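Local coordinates for protein SusD homolog (Bacteroides thetaiotaomicron VPI-5482, PDB 3FDH) that probably binds glycans at the outer surface of the cell as a SusD-like lipoprotein of a Bacteroides nutrient-uptake system, at residues K229-A234 and L331-H336; A112-A117 and K196-L201; Y205-I210 and E221-Y226. All coordinates share one frame; numbering follows the deposited sequence.

Interaction 1. Residues K229-A234 and L331-H336; sequences KSFTSA and LLMSYH
The ring of Y335 lies against the backbone of S233, and the ring of F231 reaches the carbonyls of M333 and S334. S233 CA sits over the centre of one face of the Y335 ring, 3.7 Å from the ring centroid and 11° off the normal, a CH-pi contact. At the edge of the same ring, in its plane, is F231 O, 3.8 Å from Y335 CE1. The F231 ring has S334 O near its plane at the edge, 3.9 Å from F231 CD2. F231 CE2 meets M333 O obliquely at 3.4 Å. S230 OG lies above one face of the F231 ring, toward its rim. The selenium of selenomethionine M333 approaches that ring obliquely, with SE 5.4 Å from its centroid, as a Met-aromatic contact.

CG of Y335 is anti to the backbone N (chi1 173°), which carries CG toward loop 229-234. Its base is packed too: Y335 CB is 3.6 Å from A234 CA. The contact is thus mostly ring against backbone. The phenol ends in a hydrogen bond from its OH to E359. Replacing Y335 with an alanine would probably leave the S233 backbone without its ring cover and E359 without this phenol partner.

S334 is the N-cap of helix 335-348. Its OG caps E337 N and also bonds to E430. M333 and L332 face A238 in a classic beta bulge. The loop 229-234 links helix 216-228 to strand 238-240, and here it folds over the start of helix 335-348. Helix 191-208 borders it through F197 and K196, while helix 354-379 packs on Y335 through A363.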
loop_
_atom_site.group_PDB
_atom_site.type_symbol
_atom_site.label_atom_id
_atom_site.label_comp_id
_atom_site.label_asym_id
_atom_site.label_seq_id
_atom_site.Cartn_x
_atom_site.Cartn_y
_atom_site.Cartn_z
ATOM N N LYS A 229 -19.232 5.846 6.442
ATOM C CA LYS A 229 -19.100 5.341 7.801
ATOM C C LYS A 229 -17.637 5.169 8.198
ATOM O O LYS A 229 -17.316 4.561 9.230
ATOM C CB LYS A 229 -19.864 4.025 7.935
ATOM C CG LYS A 229 -21.385 4.207 7.847
ATOM C CD LYS A 229 -22.147 2.885 7.957
ATOM C CE LYS A 229 -23.671 3.095 7.934
ATOM N NZ LYS A 229 -24.200 3.707 6.673
ATOM N N SER A 230 -16.761 5.733 7.374
ATOM C CA SER A 230 -15.337 5.643 7.604
ATOM C C SER A 230 -14.701 6.976 7.965
ATOM O O SER A 230 -15.344 7.847 8.531
ATOM C CB SER A 230 -14.689 5.013 6.398
ATOM O OG SER A 230 -13.334 4.691 6.640
ATOM N N PHE A 231 -13.429 7.113 7.623
ATOM C CA PHE A 231 -12.627 8.295 7.970
ATOM C C PHE A 231 -13.267 9.593 7.531
ATOM O O PHE A 231 -13.685 9.721 6.406
ATOM C CB PHE A 231 -11.225 8.239 7.346
ATOM C CG PHE A 231 -10.537 6.881 7.446
ATOM C CD1 PHE A 231 -10.531 6.171 8.647
ATOM C CD2 PHE A 231 -9.767 6.418 6.401
ATOM C CE1 PHE A 231 -9.865 4.958 8.771
ATOM C CE2 PHE A 231 -9.076 5.183 6.499
ATOM C CZ PHE A 231 -9.132 4.460 7.727
ATOM N N THR A 232 -13.280 10.567 8.436
ATOM C CA THR A 232 -13.884 11.880 8.184
ATOM C C THR A 232 -12.806 12.902 7.825
ATOM O O THR A 232 -13.096 13.987 7.327
ATOM C CB THR A 232 -14.631 12.407 9.420
ATOM O OG1 THR A 232 -13.692 12.682 10.458
ATOM C CG2 THR A 232 -15.633 11.398 9.937
ATOM N N SER A 233 -11.566 12.524 8.116
ATOM C CA SER A 233 -10.376 13.325 7.825
ATOM C C SER A 233 -9.124 12.481 7.985
ATOM O O SER A 233 -9.187 11.324 8.387
ATOM C CB SER A 233 -10.236 14.511 8.773
ATOM O OG SER A 233 -9.881 14.041 10.060
ATOM N N ALA A 234 -7.988 13.084 7.674
ATOM C CA ALA A 234 -6.707 12.391 7.806
ATOM C C ALA A 234 -6.489 12.019 9.272
ATOM O O ALA A 234 -5.794 11.068 9.620
ATOM C CB ALA A 234 -5.566 13.232 7.276
ATOM N N LEU A 331 0.922 4.223 6.598
ATOM C CA LEU A 331 -0.528 4.336 6.404
ATOM C C LEU A 331 -1.110 2.967 5.952
ATOM O O LEU A 331 -0.935 2.518 4.809
ATOM C CB LEU A 331 -0.853 5.490 5.431
ATOM C CG LEU A 331 -0.344 6.869 5.854
ATOM C CD1 LEU A 331 -0.770 7.946 4.823
ATOM C CD2 LEU A 331 -0.774 7.176 7.247
ATOM N N LEU A 332 -1.767 2.286 6.900
ATOM C CA LEU A 332 -2.454 1.012 6.623
ATOM C C LEU A 332 -3.616 1.323 5.704
ATOM O O LEU A 332 -3.985 0.515 4.854
ATOM C CB LEU A 332 -2.891 0.267 7.862
ATOM C CG LEU A 332 -1.761 -0.359 8.687
ATOM C CD1 LEU A 332 -2.330 -1.184 9.875
ATOM C CD2 LEU A 332 -0.866 -1.252 7.842
HETATM N N MSE A 333 -4.175 2.517 5.880
HETATM C CA MSE A 333 -5.174 3.002 4.934
HETATM C C MSE A 333 -5.377 4.463 5.170
HETATM O O MSE A 333 -5.709 4.884 6.295
HETATM C CB MSE A 333 -6.485 2.209 4.989
HETATM C CG MSE A 333 -7.363 2.494 3.733
HETATM SE SE MSE A 333 -9.195 1.848 3.847
HETATM C CE MSE A 333 -9.866 2.853 2.332
ATOM N N SER A 334 -5.115 5.228 4.109
ATOM C CA SER A 334 -5.193 6.686 4.164
ATOM C C SER A 334 -6.552 7.288 3.881
ATOM O O SER A 334 -7.429 6.708 3.238
ATOM C CB SER A 334 -4.177 7.294 3.233
ATOM O OG SER A 334 -4.489 7.000 1.884
ATOM N N TYR A 335 -6.708 8.506 4.403
ATOM C CA TYR A 335 -7.900 9.247 4.132
ATOM C C TYR A 335 -7.976 9.536 2.645
ATOM O O TYR A 335 -9.041 9.430 2.033
ATOM C CB TYR A 335 -7.924 10.542 4.926
ATOM C CG TYR A 335 -9.066 11.487 4.592
ATOM C CD1 TYR A 335 -10.387 11.164 4.843
ATOM C CD2 TYR A 335 -8.803 12.745 4.045
ATOM C CE1 TYR A 335 -11.406 12.044 4.515
ATOM C CE2 TYR A 335 -9.812 13.635 3.753
ATOM C CZ TYR A 335 -11.099 13.291 3.983
ATOM O OH TYR A 335 -12.081 14.224 3.691
ATOM N N HIS A 336 -6.828 9.826 2.038
ATOM C CA HIS A 336 -6.826 10.151 0.602
ATOM C C HIS A 336 -7.267 8.948 -0.193
ATOM O O HIS A 336 -8.032 9.096 -1.134
ATOM C CB HIS A 336 -5.530 10.807 0.029
ATOM C CG HIS A 336 -4.255 10.115 0.370
ATOM N ND1 HIS A 336 -3.574 10.355 1.556
ATOM C CD2 HIS A 336 -3.509 9.221 -0.331
ATOM C CE1 HIS A 336 -2.475 9.613 1.568
ATOM N NE2 HIS A 336 -2.428 8.902 0.446
#

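Interaction 2. Residues A112-A117 and K196-L201; sequences AEVMAA and KFAYGL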
loop_
_atom_site.group_PDB
_atom_site.type_symbol
_atom_site.label_atom_id
_atom_site.label_comp_id
_atom_site.label_asym_id
_atom_site.label_seq_id
_atom_site.Cartn_x
_atom_site.Cartn_y
_atom_site.Cartn_z
ATOM N N ALA A 112 -8.294 -7.302 16.461
ATOM C CA ALA A 112 -7.582 -8.481 15.948
ATOM C C ALA A 112 -8.254 -9.023 14.696
ATOM O O ALA A 112 -7.584 -9.500 13.782
ATOM C CB ALA A 112 -7.474 -9.582 17.020
ATOM N N GLU A 113 -9.574 -8.910 14.647
ATOM C CA GLU A 113 -10.357 -9.406 13.499
ATOM C C GLU A 113 -10.066 -8.538 12.285
ATOM O O GLU A 113 -9.910 -9.028 11.163
ATOM C CB GLU A 113 -11.857 -9.457 13.825
ATOM C CG GLU A 113 -12.183 -10.685 14.674
ATOM C CD GLU A 113 -13.531 -10.654 15.397
ATOM O OE1 GLU A 113 -14.076 -9.559 15.618
ATOM O OE2 GLU A 113 -14.012 -11.746 15.796
ATOM N N VAL A 114 -9.909 -7.256 12.540
ATOM C CA VAL A 114 -9.538 -6.312 11.487
ATOM C C VAL A 114 -8.107 -6.633 10.980
ATOM O O VAL A 114 -7.818 -6.628 9.782
ATOM C CB VAL A 114 -9.640 -4.835 11.968
ATOM C CG1 VAL A 114 -9.008 -3.849 10.905
ATOM C CG2 VAL A 114 -11.101 -4.469 12.264
HETATM N N MSE A 115 -7.207 -6.954 11.895
HETATM C CA MSE A 115 -5.839 -7.245 11.452
HETATM C C MSE A 115 -5.807 -8.563 10.723
HETATM O O MSE A 115 -4.980 -8.766 9.836
HETATM C CB MSE A 115 -4.837 -7.288 12.605
HETATM C CG MSE A 115 -4.625 -5.977 13.330
HETATM SE SE MSE A 115 -3.541 -4.863 12.219
HETATM C CE MSE A 115 -4.823 -3.738 11.388
ATOM N N ALA A 116 -6.716 -9.454 11.093
ATOM C CA ALA A 116 -6.759 -10.792 10.451
ATOM C C ALA A 116 -7.203 -10.580 8.996
ATOM O O ALA A 116 -6.660 -11.156 8.062
ATOM C CB ALA A 116 -7.705 -11.730 11.175
ATOM N N ALA A 117 -8.207 -9.729 8.842
ATOM C CA ALA A 117 -8.769 -9.425 7.537
ATOM C C ALA A 117 -7.698 -8.809 6.672
ATOM O O ALA A 117 -7.540 -9.143 5.501
ATOM C CB ALA A 117 -9.970 -8.462 7.662
ATOM N N LYS A 196 -14.388 2.814 11.963
ATOM C CA LYS A 196 -14.234 3.588 10.702
ATOM C C LYS A 196 -13.251 2.912 9.753
ATOM O O LYS A 196 -13.450 2.867 8.536
ATOM C CB LYS A 196 -13.782 5.011 10.975
ATOM C CG LYS A 196 -14.832 5.869 11.560
ATOM C CD LYS A 196 -14.318 7.260 11.781
ATOM C CE LYS A 196 -15.405 8.168 12.257
ATOM N NZ LYS A 196 -14.813 9.457 12.718
ATOM N N PHE A 197 -12.178 2.411 10.342
ATOM C CA PHE A 197 -11.120 1.690 9.618
ATOM C C PHE A 197 -11.740 0.425 9.004
ATOM O O PHE A 197 -11.551 0.121 7.818
ATOM C CB PHE A 197 -9.938 1.392 10.573
ATOM C CG PHE A 197 -8.786 0.617 9.973
ATOM C CD1 PHE A 197 -8.458 0.700 8.612
ATOM C CD2 PHE A 197 -7.958 -0.129 10.811
ATOM C CE1 PHE A 197 -7.367 -0.036 8.083
ATOM C CE2 PHE A 197 -6.868 -0.835 10.302
ATOM C CZ PHE A 197 -6.558 -0.749 8.946
ATOM N N ALA A 198 -12.537 -0.295 9.785
ATOM C CA ALA A 198 -13.175 -1.536 9.248
ATOM C C ALA A 198 -14.054 -1.224 8.017
ATOM O O ALA A 198 -14.047 -1.937 7.029
ATOM C CB ALA A 198 -14.011 -2.242 10.327
ATOM N N TYR A 199 -14.810 -0.142 8.084
ATOM C CA TYR A 199 -15.675 0.263 6.956
ATOM C C TYR A 199 -14.861 0.720 5.784
ATOM O O TYR A 199 -15.244 0.548 4.637
ATOM C CB TYR A 199 -16.681 1.364 7.339
ATOM C CG TYR A 199 -17.906 0.782 7.977
ATOM C CD1 TYR A 199 -18.809 0.021 7.230
ATOM C CD2 TYR A 199 -18.160 0.965 9.321
ATOM C CE1 TYR A 199 -19.912 -0.540 7.806
ATOM C CE2 TYR A 199 -19.295 0.419 9.915
ATOM C CZ TYR A 199 -20.154 -0.331 9.154
ATOM O OH TYR A 199 -21.266 -0.869 9.754
ATOM N N GLY A 200 -13.718 1.310 6.089
ATOM C CA GLY A 200 -12.812 1.805 5.047
ATOM C C GLY A 200 -12.306 0.634 4.300
ATOM O O GLY A 200 -12.235 0.651 3.041
ATOM N N LEU A 201 -12.041 -0.448 5.052
ATOM C CA LEU A 201 -11.506 -1.686 4.415
ATOM C C LEU A 201 -12.597 -2.383 3.586
ATOM O O LEU A 201 -12.350 -2.945 2.513
ATOM C CB LEU A 201 -10.884 -2.631 5.451
ATOM C CG LEU A 201 -9.568 -2.191 6.101
ATOM C CD1 LEU A 201 -9.174 -3.185 7.203
ATOM C CD2 LEU A 201 -8.469 -2.054 5.061
#
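V114 is the central side chain here, with its two methyls turned to different partners on the other helix. CG1 is anti to the backbone N (chi1 170°) and touches both F197 and L201. It lies 3.7 Å from F197 CE2 and 3.8 Å from L201 CD1. The V114 side chain crosses each of these two obliquely. The other methyl, V114 CG2, meets A198 CB at 4.1 Å. V114 therefore touches three residues of the partner helix, on two successive turns.

Selenomethionine M115 comes from another direction. Its CB points away from helix 191-208, but the chain bends at chi2 (-76°) and chi3 and brings the terminal methyl back. M115 CE ends 3.7 Å from F197 CE2, at the edge of the ring and near its plane. The two side chains cross at about a right angle. The ring atom F197 CE2 is thus shared by M115 CE and V114 CG1, which approaches the ring obliquely. L201 CD1 lies above one face of the F197 ring, offset toward the rim, so a neighbour one turn along its own helix also packs on this ring.

The segments 112-117 and 196-201 run nearly in the same direction, their axes 23° apart in direction and 10.7 Å at closest approach. Around them, V28 and T32 of helix 21-37 touch M115, A168 of helix 154-171 touches V114, and L186 and Y187 touch F197.

Every touching residue is buried, and the meeting groups are methyls and an aromatic ring. Between these segments the side-chain contacts are wholly apolar. The pairing therefore depends on shape and on exclusion of water, as expected inside a mostly helical fold.

Interaction 3. Residues Y205-I210 and E221-Y226; sequences YTMRLI and EKVLDY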
loop_
_atom_site.group_PDB
_atom_site.type_symbol
_atom_site.label_atom_id
_atom_site.label_comp_id
_atom_site.label_asym_id
_atom_site.label_seq_id
_atom_site.Cartn_x
_atom_site.Cartn_y
_atom_site.Cartn_z
ATOM N N TYR A 205 -12.071 -3.265 -0.275
ATOM C CA TYR A 205 -12.208 -4.674 -0.712
ATOM C C TYR A 205 -13.409 -4.898 -1.619
ATOM O O TYR A 205 -13.401 -5.789 -2.456
ATOM C CB TYR A 205 -12.239 -5.649 0.465
ATOM C CG TYR A 205 -11.014 -5.566 1.367
ATOM C CD1 TYR A 205 -9.728 -5.425 0.845
ATOM C CD2 TYR A 205 -11.144 -5.695 2.741
ATOM C CE1 TYR A 205 -8.625 -5.357 1.692
ATOM C CE2 TYR A 205 -10.046 -5.654 3.593
ATOM C CZ TYR A 205 -8.799 -5.467 3.078
ATOM O OH TYR A 205 -7.740 -5.409 3.961
ATOM N N THR A 206 -14.428 -4.059 -1.453
ATOM C CA THR A 206 -15.585 -4.113 -2.339
ATOM C C THR A 206 -15.149 -3.686 -3.742
ATOM O O THR A 206 -15.443 -4.355 -4.756
ATOM C CB THR A 206 -16.766 -3.274 -1.811
ATOM O OG1 THR A 206 -17.184 -3.821 -0.544
ATOM C CG2 THR A 206 -17.949 -3.291 -2.818
HETATM N N MSE A 207 -14.421 -2.583 -3.804
HETATM C CA MSE A 207 -13.951 -2.099 -5.107
HETATM C C MSE A 207 -12.953 -3.091 -5.688
HETATM O O MSE A 207 -12.883 -3.303 -6.903
HETATM C CB MSE A 207 -13.334 -0.707 -4.996
HETATM C CG MSE A 207 -12.991 -0.142 -6.360
HETATM SE SE MSE A 207 -14.527 0.336 -7.363
HETATM C CE MSE A 207 -14.694 1.897 -6.342
ATOM N N ARG A 208 -12.197 -3.747 -4.813
ATOM C CA ARG A 208 -11.176 -4.709 -5.297
ATOM C C ARG A 208 -11.753 -5.788 -6.188
ATOM O O ARG A 208 -11.139 -6.209 -7.184
ATOM C CB ARG A 208 -10.483 -5.392 -4.124
ATOM C CG ARG A 208 -9.413 -6.381 -4.592
ATOM C CD ARG A 208 -8.061 -5.696 -4.762
ATOM N NE ARG A 208 -7.435 -5.567 -3.444
ATOM C CZ ARG A 208 -7.138 -4.432 -2.822
ATOM N NH1 ARG A 208 -7.307 -3.264 -3.402
ATOM N NH2 ARG A 208 -6.575 -4.476 -1.631
ATOM N N LEU A 209 -12.960 -6.238 -5.830
ATOM C CA LEU A 209 -13.571 -7.411 -6.495
ATOM C C LEU A 209 -14.596 -7.074 -7.570
ATOM O O LEU A 209 -15.322 -7.924 -8.050
ATOM C CB LEU A 209 -14.251 -8.298 -5.479
ATOM C CG LEU A 209 -13.468 -8.798 -4.272
ATOM C CD1 LEU A 209 -14.298 -9.868 -3.570
ATOM C CD2 LEU A 209 -12.107 -9.324 -4.624
ATOM N N ILE A 210 -14.626 -5.819 -7.926
ATOM C CA ILE A 210 -15.647 -5.282 -8.842
ATOM C C ILE A 210 -15.736 -6.015 -10.172
ATOM O O ILE A 210 -16.811 -6.202 -10.707
ATOM C CB ILE A 210 -15.456 -3.757 -9.082
ATOM C CG1 ILE A 210 -16.752 -3.134 -9.620
ATOM C CG2 ILE A 210 -14.242 -3.477 -9.998
ATOM C CD1 ILE A 210 -17.918 -3.224 -8.650
ATOM N N GLU A 221 -22.485 1.611 -4.806
ATOM C CA GLU A 221 -23.294 2.279 -3.773
ATOM C C GLU A 221 -22.857 1.799 -2.389
ATOM O O GLU A 221 -22.867 2.553 -1.418
ATOM C CB GLU A 221 -24.791 2.146 -4.093
ATOM C CG GLU A 221 -25.120 2.977 -5.370
ATOM C CD GLU A 221 -26.481 2.711 -5.987
ATOM O OE1 GLU A 221 -27.209 1.826 -5.505
ATOM O OE2 GLU A 221 -26.817 3.384 -6.989
ATOM N N LYS A 222 -22.431 0.557 -2.322
ATOM C CA LYS A 222 -21.919 0.030 -1.061
ATOM C C LYS A 222 -20.650 0.771 -0.681
ATOM O O LYS A 222 -20.447 1.149 0.468
ATOM C CB LYS A 222 -21.658 -1.468 -1.153
ATOM C CG LYS A 222 -22.936 -2.277 -1.020
ATOM C CD LYS A 222 -22.794 -3.690 -1.466
ATOM C CE LYS A 222 -21.694 -4.410 -0.741
ATOM N NZ LYS A 222 -21.297 -5.638 -1.510
ATOM N N VAL A 223 -19.792 0.980 -1.661
ATOM C CA VAL A 223 -18.520 1.655 -1.417
ATOM C C VAL A 223 -18.840 3.026 -0.838
ATOM O O VAL A 223 -18.332 3.406 0.201
ATOM C CB VAL A 223 -17.636 1.797 -2.700
ATOM C CG1 VAL A 223 -16.486 2.790 -2.459
ATOM C CG2 VAL A 223 -17.112 0.416 -3.168
ATOM N N LEU A 224 -19.779 3.722 -1.460
ATOM C CA LEU A 224 -20.159 5.075 -0.957
ATOM C C LEU A 224 -20.709 5.060 0.467
ATOM O O LEU A 224 -20.462 5.976 1.286
ATOM C CB LEU A 224 -21.189 5.747 -1.868
ATOM C CG LEU A 224 -20.684 6.105 -3.246
ATOM C CD1 LEU A 224 -21.842 6.750 -4.024
ATOM C CD2 LEU A 224 -19.463 7.029 -3.119
ATOM N N ASP A 225 -21.475 4.022 0.761
ATOM C CA ASP A 225 -22.045 3.867 2.100
ATOM C C ASP A 225 -20.937 3.603 3.124
ATOM O O ASP A 225 -20.893 4.224 4.182
ATOM C CB ASP A 225 -23.060 2.719 2.103
ATOM C CG ASP A 225 -23.689 2.481 3.460
ATOM O OD1 ASP A 225 -24.117 3.436 4.133
ATOM O OD2 ASP A 225 -23.800 1.302 3.825
ATOM N N TYR A 226 -20.052 2.686 2.778
ATOM C CA TYR A 226 -18.938 2.313 3.659
ATOM C C TYR A 226 -18.042 3.530 3.893
ATOM O O TYR A 226 -17.588 3.766 4.996
ATOM C CB TYR A 226 -18.097 1.178 3.078
ATOM C CG TYR A 226 -18.865 -0.108 2.880
ATOM C CD1 TYR A 226 -19.924 -0.446 3.711
ATOM C CD2 TYR A 226 -18.504 -1.005 1.892
ATOM C CE1 TYR A 226 -20.631 -1.619 3.518
ATOM C CE2 TYR A 226 -19.210 -2.195 1.716
ATOM C CZ TYR A 226 -20.251 -2.489 2.522
ATOM O OH TYR A 226 -20.921 -3.677 2.316
#
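K222 and V223 open the contact on helix 216-228, both meeting the side chain of T206. K222 makes a marginal approach: its NZ is 4.3 Å from T206 CG2. The charge of K222 is engaged instead in a salt bridge with D219, on its own helix.

V223 carries the apolar part. Its CG2 is anti to the carbonyl carbon and lies 3.8 Å from T206 CG2 and 3.9 Å from T206 CB. The T206 and V223 side chains slide past each other in opposite directions. The same V223 methyl also meets the end of selenomethionine M207, with M207 CE 4.3 Å from V223 CG2.

Y226 comes one turn after K222 and brings a ring edge to the hydroxyl of T206. T206 OG1 lies in the plane of the ring, 3.4 Å from Y226 CE2, and the two side chains cross at about a right angle. OG1 is placed beside the backbone N of its own residue (chi1 -62°), and it forms a hydrogen bond with K202 O one turn back. K222 O lies above one face of the Y226 ring, offset toward the rim.

The contact joins the end of helix 191-208 to helix 216-228, which follows it in the chain. The two run roughly antiparallel as a helical hairpin, consistent with the TPR clan of the family. Helix 335-348 packs beside it: L341 and E344 touch M207, and K342 and A345 touch L224. Y226 also rests on Y199, K202 and A203 of helix 191-208.

How the interactions relate
Helix 191-208 supplies a segment to interactions 2 and 3: its middle (196-201) meets helix 106-127, and its last turn meets helix 216-228, which also reaches back to Y199 through Y226. Interaction 2 is the fully buried one and purely apolar. Interactions 1 and 3 are only partly buried and mix apolar packing with polar groups: ring against backbone in the first, a hydroxyl at a ring edge in the third. Interaction 1 also meets interaction 2 directly, through a probable hydrogen bond of 2.6 Å between S230 OG and K196 O. Interactions 2 and 3 touch where Y226 CB packs 3.3 Å from Y199 O. Segment 229-234 continues the chain soon after 221-226.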